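Local structure of xyloglucan-specific endo-beta-1,4-glucanase GH12 (Aspergillus niveus, 4NPR) at residues V101-W110 and T189-R198; T25-S33 and L41-A49. The protein probably cleaves internal beta-1,4-glucosidic linkages of xyloglucan with retention of the beta configuration, releasing xyloglucan oligosaccharides. All coordinates share one frame; numbering follows the deposited sequence.

Interaction 1. Residues V101-W110 and T189-R198; sequences VKSIDSTWKW and TTNSFSGDMR. With SO4 (sulfate ion), chain C.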
# COMPACT_ATOMS: atom_id res chain seq x y z
N VAL A 101 20.30 3.88 1.45
CA VAL A 101 19.20 3.98 2.40
C VAL A 101 19.56 3.29 3.73
O VAL A 101 19.75 2.08 3.72
CB VAL A 101 17.94 3.36 1.79
CG1 VAL A 101 16.87 3.13 2.86
CG2 VAL A 101 17.40 4.26 0.67
N LYS A 102 19.67 4.04 4.84
CA LYS A 102 19.97 3.43 6.17
C LYS A 102 18.74 2.75 6.76
O LYS A 102 18.83 1.67 7.32
CB LYS A 102 20.45 4.46 7.21
CG LYS A 102 21.89 4.94 7.05
CD LYS A 102 21.95 6.25 6.25
CE LYS A 102 23.36 6.60 5.75
NZ LYS A 102 24.18 7.26 6.81
N SER A 103 17.58 3.40 6.64
CA SER A 103 16.35 2.81 7.18
C SER A 103 15.09 3.36 6.56
O SER A 103 15.06 4.50 6.06
CB SER A 103 16.29 3.06 8.69
OG SER A 103 16.04 4.45 8.89
N ILE A 104 14.04 2.55 6.63
CA ILE A 104 12.67 3.02 6.37
C ILE A 104 11.74 2.60 7.52
O ILE A 104 10.90 1.71 7.36
CB ILE A 104 12.15 2.44 5.06
CG1 ILE A 104 13.21 2.48 3.96
CG2 ILE A 104 10.90 3.18 4.58
CD1 ILE A 104 12.75 1.68 2.76
N ASP A 105 11.91 3.20 8.70
CA ASP A 105 11.11 2.83 9.86
C ASP A 105 9.64 3.23 9.64
O ASP A 105 9.38 4.32 9.19
CB ASP A 105 11.63 3.50 11.14
CG ASP A 105 13.08 3.04 11.53
OD1 ASP A 105 13.65 2.10 10.90
OD2 ASP A 105 13.64 3.65 12.48
N SER A 106 8.70 2.33 9.91
CA SER A 106 7.25 2.66 9.79
C SER A 106 6.45 2.06 10.93
O SER A 106 6.71 0.94 11.34
CB SER A 106 6.68 2.11 8.47
OG SER A 106 5.32 2.49 8.25
N THR A 107 5.42 2.76 11.39
CA THR A 107 4.49 2.18 12.35
C THR A 107 3.07 2.42 11.87
O THR A 107 2.74 3.53 11.47
CB THR A 107 4.69 2.79 13.78
OG1 THR A 107 6.01 2.47 14.29
CG2 THR A 107 3.59 2.27 14.78
N TRP A 108 2.22 1.40 11.96
CA TRP A 108 0.91 1.44 11.37
C TRP A 108 -0.01 0.64 12.25
O TRP A 108 0.30 -0.47 12.60
CB TRP A 108 0.93 0.81 9.96
CG TRP A 108 -0.23 1.12 9.04
CD1 TRP A 108 -1.28 1.99 9.28
CD2 TRP A 108 -0.41 0.66 7.70
NE1 TRP A 108 -2.11 2.04 8.18
CE2 TRP A 108 -1.58 1.25 7.19
CE3 TRP A 108 0.32 -0.18 6.87
CZ2 TRP A 108 -2.05 1.01 5.92
CZ3 TRP A 108 -0.13 -0.43 5.60
CH2 TRP A 108 -1.31 0.17 5.13
N LYS A 109 -1.13 1.25 12.60
CA LYS A 109 -2.22 0.60 13.24
C LYS A 109 -3.50 0.88 12.43
O LYS A 109 -3.82 2.06 12.15
CB LYS A 109 -2.37 1.18 14.65
CG LYS A 109 -3.66 0.79 15.36
CD LYS A 109 -3.73 -0.74 15.45
CE LYS A 109 -4.76 -1.19 16.46
NZ LYS A 109 -6.09 -1.14 15.84
N TRP A 110 -4.23 -0.16 12.07
CA TRP A 110 -5.49 -0.01 11.31
C TRP A 110 -6.56 -0.96 11.76
O TRP A 110 -6.30 -1.94 12.46
CB TRP A 110 -5.28 -0.21 9.81
CG TRP A 110 -4.71 -1.56 9.43
CD1 TRP A 110 -3.42 -1.86 9.35
CD2 TRP A 110 -5.43 -2.78 9.13
NE1 TRP A 110 -3.25 -3.20 9.02
CE2 TRP A 110 -4.48 -3.79 8.88
CE3 TRP A 110 -6.78 -3.13 9.07
CZ2 TRP A 110 -4.82 -5.08 8.51
CZ3 TRP A 110 -7.12 -4.47 8.73
CH2 TRP A 110 -6.14 -5.41 8.47
N THR A 189 -3.50 -12.03 9.17
CA THR A 189 -3.90 -10.65 9.21
C THR A 189 -3.27 -9.95 10.39
O THR A 189 -3.39 -10.43 11.50
CB THR A 189 -5.39 -10.57 9.39
OG1 THR A 189 -5.98 -11.22 8.26
CG2 THR A 189 -5.85 -9.11 9.58
N THR A 190 -2.71 -8.77 10.14
CA THR A 190 -1.84 -8.07 11.05
C THR A 190 -2.18 -6.59 11.10
O THR A 190 -1.69 -5.79 10.29
CB THR A 190 -0.41 -8.24 10.57
OG1 THR A 190 -0.11 -9.66 10.48
CG2 THR A 190 0.56 -7.55 11.50
N ASN A 191 -3.04 -6.21 12.05
CA ASN A 191 -3.48 -4.84 12.14
C ASN A 191 -2.56 -3.92 12.91
O ASN A 191 -2.78 -2.74 12.88
CB ASN A 191 -4.90 -4.76 12.67
CG ASN A 191 -4.96 -4.74 14.17
OD1 ASN A 191 -3.98 -4.46 14.86
ND2 ASN A 191 -6.12 -4.99 14.68
N SER A 192 -1.55 -4.44 13.57
CA SER A 192 -0.55 -3.58 14.27
C SER A 192 0.82 -3.97 13.80
O SER A 192 1.11 -5.17 13.76
CB SER A 192 -0.59 -3.81 15.79
OG SER A 192 -1.83 -3.36 16.31
N PHE A 193 1.66 -2.99 13.47
CA PHE A 193 3.00 -3.23 12.92
C PHE A 193 3.96 -2.09 13.20
O PHE A 193 3.61 -0.94 13.04
CB PHE A 193 2.93 -3.40 11.38
CG PHE A 193 4.29 -3.51 10.70
CD1 PHE A 193 5.05 -4.67 10.78
CD2 PHE A 193 4.80 -2.45 9.96
CE1 PHE A 193 6.30 -4.77 10.18
CE2 PHE A 193 6.04 -2.53 9.36
CZ PHE A 193 6.80 -3.68 9.46
N SER A 194 5.18 -2.43 13.56
CA SER A 194 6.29 -1.47 13.66
C SER A 194 7.60 -2.13 13.19
O SER A 194 8.01 -3.17 13.69
CB SER A 194 6.42 -0.93 15.10
OG SER A 194 7.40 0.09 15.19
N GLY A 195 8.22 -1.53 12.17
CA GLY A 195 9.44 -2.13 11.62
C GLY A 195 10.19 -1.35 10.57
O GLY A 195 9.72 -0.35 10.06
N ASP A 196 11.38 -1.85 10.26
CA ASP A 196 12.22 -1.25 9.24
C ASP A 196 11.81 -1.79 7.86
O ASP A 196 12.08 -2.94 7.54
CB ASP A 196 13.72 -1.48 9.53
CG ASP A 196 14.61 -0.67 8.60
OD1 ASP A 196 14.03 -0.05 7.70
OD2 ASP A 196 15.85 -0.60 8.74
N MET A 197 11.19 -0.96 7.02
CA MET A 197 10.75 -1.44 5.69
C MET A 197 11.94 -1.78 4.74
O MET A 197 11.77 -2.29 3.64
CB MET A 197 9.83 -0.43 5.01
CG MET A 197 8.48 -0.19 5.66
SD MET A 197 7.52 -1.65 6.13
CE MET A 197 6.91 -2.20 4.54
N ARG A 198 13.16 -1.55 5.20
CA ARG A 198 14.30 -1.85 4.42
C ARG A 198 14.56 -3.32 4.38
O ARG A 198 15.34 -3.78 3.54
CB ARG A 198 15.51 -1.13 4.94
CG ARG A 198 16.52 -0.94 3.86
CD ARG A 198 17.79 -0.38 4.43
NE ARG A 198 18.68 -1.43 4.89
CZ ARG A 198 19.92 -1.21 5.27
NH1 ARG A 198 20.40 0.00 5.24
NH2 ARG A 198 20.67 -2.19 5.68
S SO4 C . 5.24 6.87 15.66
O1 SO4 C . 5.36 5.39 15.75
O2 SO4 C . 4.09 7.15 14.76
O3 SO4 C . 4.98 7.40 17.03
O4 SO4 C . 6.49 7.48 15.12
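Asp196 and Ile104 meet near one end of the antiparallel pair of strands 105-110 and 192-196, at the edge of a jelly-roll sheet. With Asp196 CG trans to the backbone N (chi1 -170°), OD1 accepts Ile104 N at 2.8 Å, on its syn side but tilted out of the carboxylate plane. Arg198 N, from the opposite face of the carboxylate, caps the same oxygen at 3.0 Å, leading into helix 198-207. Met197 N returns a bond to Ile104 O. Beyond it, Arg198 NH1 lies 2.7 Å from Val101 O, on a lone pair. Paired backbone bonds link Ser106 with Gly195 and Trp108 with Phe193. The tight side carries Ser106, Trp108 and Phe193: Ser106 CB meets Met197 CG, Ile104 CB lies 3.7 Å from Met197 CB, Gly195 N stands over one face of the Phe193 ring, and Ser106 OG is bonded to Ser239 O and Tyr123 OH. At the far end Asn191 CA makes a CH-pi contact with Trp110, 3.8 Å from the five-membered-ring centroid. The other face, with Asp105, Thr107, Lys109, Ser192, Ser194 and Asp196, is polar, and looser and more solvent-exposed away from the Asp196 grip. Thr107 OG1 and Ser194 OG share a hydrogen bond of 2.9 Å; O1 of a sulfate, probably from the crystallisation liquor, lies 3.3 Å from Thr107 OG1, at best a weak bond, and Thr67 and Ser239 also bind the ion. Strand 192-196 is outermost in its sheet; strand 105-113 also pairs with 231-240, while Trp108, Trp110, Phe193 and Met197 pack on strands 117-128 and 137-146 of the second sheet.

Interaction 2. Residues T25-S33 and L41-A49; sequences TQFCDQWGS and LYNNLWGQA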
# COMPACT_ATOMS: atom_id res chain seq x y z
N THR A 25 -10.85 17.03 7.14
CA THR A 25 -11.13 17.36 5.73
C THR A 25 -11.51 16.05 5.03
O THR A 25 -10.68 15.10 4.93
CB THR A 25 -9.91 17.96 4.97
OG1 THR A 25 -9.20 18.88 5.81
CG2 THR A 25 -10.33 18.64 3.64
N GLN A 26 -12.74 16.02 4.54
CA GLN A 26 -13.40 14.86 3.98
C GLN A 26 -13.65 15.16 2.49
O GLN A 26 -14.11 16.25 2.14
CB GLN A 26 -14.67 14.60 4.80
CG GLN A 26 -15.98 14.35 4.06
CD GLN A 26 -16.32 12.87 3.93
OE1 GLN A 26 -15.53 12.08 3.42
NE2 GLN A 26 -17.51 12.50 4.40
N PHE A 27 -13.29 14.24 1.60
CA PHE A 27 -13.49 14.45 0.16
C PHE A 27 -13.84 13.13 -0.50
O PHE A 27 -13.30 12.13 -0.11
CB PHE A 27 -12.26 15.10 -0.49
CG PHE A 27 -10.97 14.51 -0.03
CD1 PHE A 27 -10.37 14.96 1.13
CD2 PHE A 27 -10.39 13.46 -0.70
CE1 PHE A 27 -9.20 14.39 1.59
CE2 PHE A 27 -9.21 12.89 -0.25
CZ PHE A 27 -8.61 13.36 0.89
N CYS A 28 -14.74 13.19 -1.49
CA CYS A 28 -15.37 12.03 -2.19
C CYS A 28 -15.10 11.90 -3.68
O CYS A 28 -15.41 10.86 -4.27
CB CYS A 28 -16.89 12.13 -2.06
SG CYS A 28 -17.37 12.18 -0.32
N ASP A 29 -14.54 12.94 -4.29
CA ASP A 29 -14.29 12.93 -5.71
C ASP A 29 -13.11 12.02 -6.07
O ASP A 29 -12.19 11.77 -5.26
CB ASP A 29 -14.06 14.36 -6.25
CG ASP A 29 -12.92 15.08 -5.53
OD1 ASP A 29 -12.76 14.85 -4.29
OD2 ASP A 29 -12.22 15.88 -6.20
N GLN A 30 -13.18 11.52 -7.30
CA GLN A 30 -12.26 10.53 -7.78
C GLN A 30 -10.79 10.85 -7.47
O GLN A 30 -10.04 9.98 -7.01
CB GLN A 30 -12.47 10.36 -9.27
CG GLN A 30 -11.88 9.07 -9.80
CD GLN A 30 -12.23 8.81 -11.25
OE1 GLN A 30 -12.70 9.71 -11.95
NE2 GLN A 30 -12.04 7.59 -11.70
N TRP A 31 -10.39 12.09 -7.69
CA TRP A 31 -8.99 12.49 -7.47
C TRP A 31 -8.81 13.43 -6.30
O TRP A 31 -7.88 14.18 -6.28
CB TRP A 31 -8.47 13.16 -8.74
CG TRP A 31 -8.82 12.33 -9.96
CD1 TRP A 31 -9.63 12.68 -11.03
CD2 TRP A 31 -8.40 10.97 -10.20
NE1 TRP A 31 -9.70 11.63 -11.91
CE2 TRP A 31 -8.96 10.58 -11.43
CE3 TRP A 31 -7.60 10.07 -9.51
CZ2 TRP A 31 -8.75 9.31 -11.96
CZ3 TRP A 31 -7.38 8.79 -10.06
CH2 TRP A 31 -7.94 8.44 -11.27
N GLY A 32 -9.67 13.38 -5.30
CA GLY A 32 -9.52 14.20 -4.11
C GLY A 32 -8.20 13.89 -3.43
O GLY A 32 -7.78 12.73 -3.37
N SER A 33 -7.55 14.96 -2.93
CA SER A 33 -6.35 14.87 -2.05
C SER A 33 -6.10 16.11 -1.19
O SER A 33 -6.69 17.16 -1.37
CB SER A 33 -5.11 14.55 -2.87
OG SER A 33 -4.66 15.65 -3.63
N LEU A 41 -2.51 12.76 1.13
CA LEU A 41 -3.47 11.71 1.33
C LEU A 41 -4.41 11.76 0.16
O LEU A 41 -4.93 12.81 -0.16
CB LEU A 41 -4.22 11.95 2.64
CG LEU A 41 -5.33 10.99 3.04
CD1 LEU A 41 -4.77 9.64 3.47
CD2 LEU A 41 -6.11 11.56 4.22
N TYR A 42 -4.65 10.61 -0.45
CA TYR A 42 -5.37 10.52 -1.73
C TYR A 42 -6.58 9.64 -1.60
O TYR A 42 -6.51 8.64 -0.93
CB TYR A 42 -4.49 9.84 -2.79
CG TYR A 42 -3.28 10.58 -3.25
CD1 TYR A 42 -3.36 11.50 -4.32
CD2 TYR A 42 -2.01 10.35 -2.67
CE1 TYR A 42 -2.24 12.17 -4.79
CE2 TYR A 42 -0.87 11.03 -3.13
CZ TYR A 42 -1.00 11.93 -4.20
OH TYR A 42 0.07 12.61 -4.69
N ASN A 43 -7.65 10.00 -2.28
CA ASN A 43 -8.83 9.16 -2.44
C ASN A 43 -8.56 8.17 -3.61
O ASN A 43 -8.72 6.95 -3.45
CB ASN A 43 -10.05 10.07 -2.71
CG ASN A 43 -11.38 9.44 -2.35
OD1 ASN A 43 -11.50 8.66 -1.43
ND2 ASN A 43 -12.39 9.83 -3.07
N ASN A 44 -8.12 8.69 -4.76
CA ASN A 44 -7.53 7.86 -5.82
C ASN A 44 -8.46 6.70 -6.23
O ASN A 44 -8.14 5.53 -6.08
CB ASN A 44 -6.15 7.39 -5.36
CG ASN A 44 -5.39 6.57 -6.41
OD1 ASN A 44 -5.55 6.75 -7.59
ND2 ASN A 44 -4.54 5.68 -5.94
N LEU A 45 -9.61 7.05 -6.77
CA LEU A 45 -10.60 6.08 -7.19
C LEU A 45 -10.32 5.58 -8.62
O LEU A 45 -11.20 5.45 -9.45
CB LEU A 45 -11.99 6.71 -7.11
CG LEU A 45 -12.38 7.30 -5.76
CD1 LEU A 45 -13.86 7.64 -5.70
CD2 LEU A 45 -12.07 6.26 -4.69
N TRP A 46 -9.06 5.28 -8.91
CA TRP A 46 -8.66 4.99 -10.29
C TRP A 46 -9.51 3.88 -10.95
O TRP A 46 -9.64 3.85 -12.17
CB TRP A 46 -7.17 4.66 -10.32
CG TRP A 46 -6.78 3.39 -9.67
CD1 TRP A 46 -6.30 3.25 -8.40
CD2 TRP A 46 -6.80 2.06 -10.23
NE1 TRP A 46 -6.02 1.92 -8.14
CE2 TRP A 46 -6.32 1.18 -9.25
CE3 TRP A 46 -7.17 1.55 -11.47
CZ2 TRP A 46 -6.19 -0.18 -9.46
CZ3 TRP A 46 -7.03 0.19 -11.69
CH2 TRP A 46 -6.54 -0.66 -10.69
N GLY A 47 -10.11 3.00 -10.16
CA GLY A 47 -10.73 1.84 -10.69
C GLY A 47 -12.22 1.87 -10.61
O GLY A 47 -12.83 0.81 -10.77
N GLN A 48 -12.81 3.05 -10.33
CA GLN A 48 -14.28 3.28 -10.33
C GLN A 48 -15.00 2.65 -11.48
O GLN A 48 -16.10 2.17 -11.30
CB GLN A 48 -14.62 4.75 -10.60
CG GLN A 48 -14.49 5.72 -9.47
CD GLN A 48 -15.33 6.95 -9.68
OE1 GLN A 48 -15.34 7.54 -10.76
NE2 GLN A 48 -16.06 7.37 -8.62
N ALA A 49 -14.44 2.81 -12.68
CA ALA A 49 -15.18 2.47 -13.88
C ALA A 49 -15.40 0.97 -13.99
O ALA A 49 -16.27 0.54 -14.70
CB ALA A 49 -14.49 3.01 -15.12
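Asn43 sets its CG trans to the backbone N (chi1 -157°), which carries its amide across to Asp29, and Gln30, likewise trans (chi1 -162°) and extended beyond CG, sends its own amide to Leu45. The two amides tie the type I beta turn Asp29 to Gly32 to segment 41-49, at one border of the beta-jelly roll. Asn43 ND2 gives Asp29 O a nearly straight bond of 2.9 Å, with the oxygen in the amide plane but the donor well above the carbonyl plane. Gly32 N, closing the turn, reaches that oxygen from its opposite face. Leu45, the centre of an inverse gamma turn, is gripped twice: its N bonds to Gln30 O at 3.0 Å on a lone pair, and its O accepts Gln30 NE2 at 3.2 Å. Gln48 N comes to Leu45 O from the other face, completing a second type I turn. Asn43 N to Gly32 O continues the pairing toward the bridge between Ser33 and Tyr42. Asn43 OD1 is bonded to Thr58 OG1 and ND2 also to Gln56 O, both on strand 53-64, where Cys57 forms a disulfide with Cys28. Gln30 CG packs 3.6 Å from Leu45 CB and against the Trp31 indole face. The Phe27 ring edge has CE2 3.8 Å from Asn43 CB. Phe86 O holds Asn44 ND2, and the Trp31 edge meets the other end of that amide, CZ3 3.7 Å from Asn44 OD1.

Interactions 1 and 2 lie on opposite sides of the chain's centre, their own centres about 25 Å apart, and mark the two borders of one six-stranded sheet: strand 192-196 closes one, strand 25-27 the other. Interaction 1 is built mainly from strand pairing, with charged side chains taking over where the strands end; its inner face packs aromatic and aliphatic side chains on the second sheet and its outer face is polar. Interaction 2 instead joins mostly loops, with one strand bridge at Ser33 and Tyr42, at the rim of the nine-stranded sheet. There side-chain amides do much of the bonding that backbone pairs do in interaction 1, and several large side chains lie near the surface.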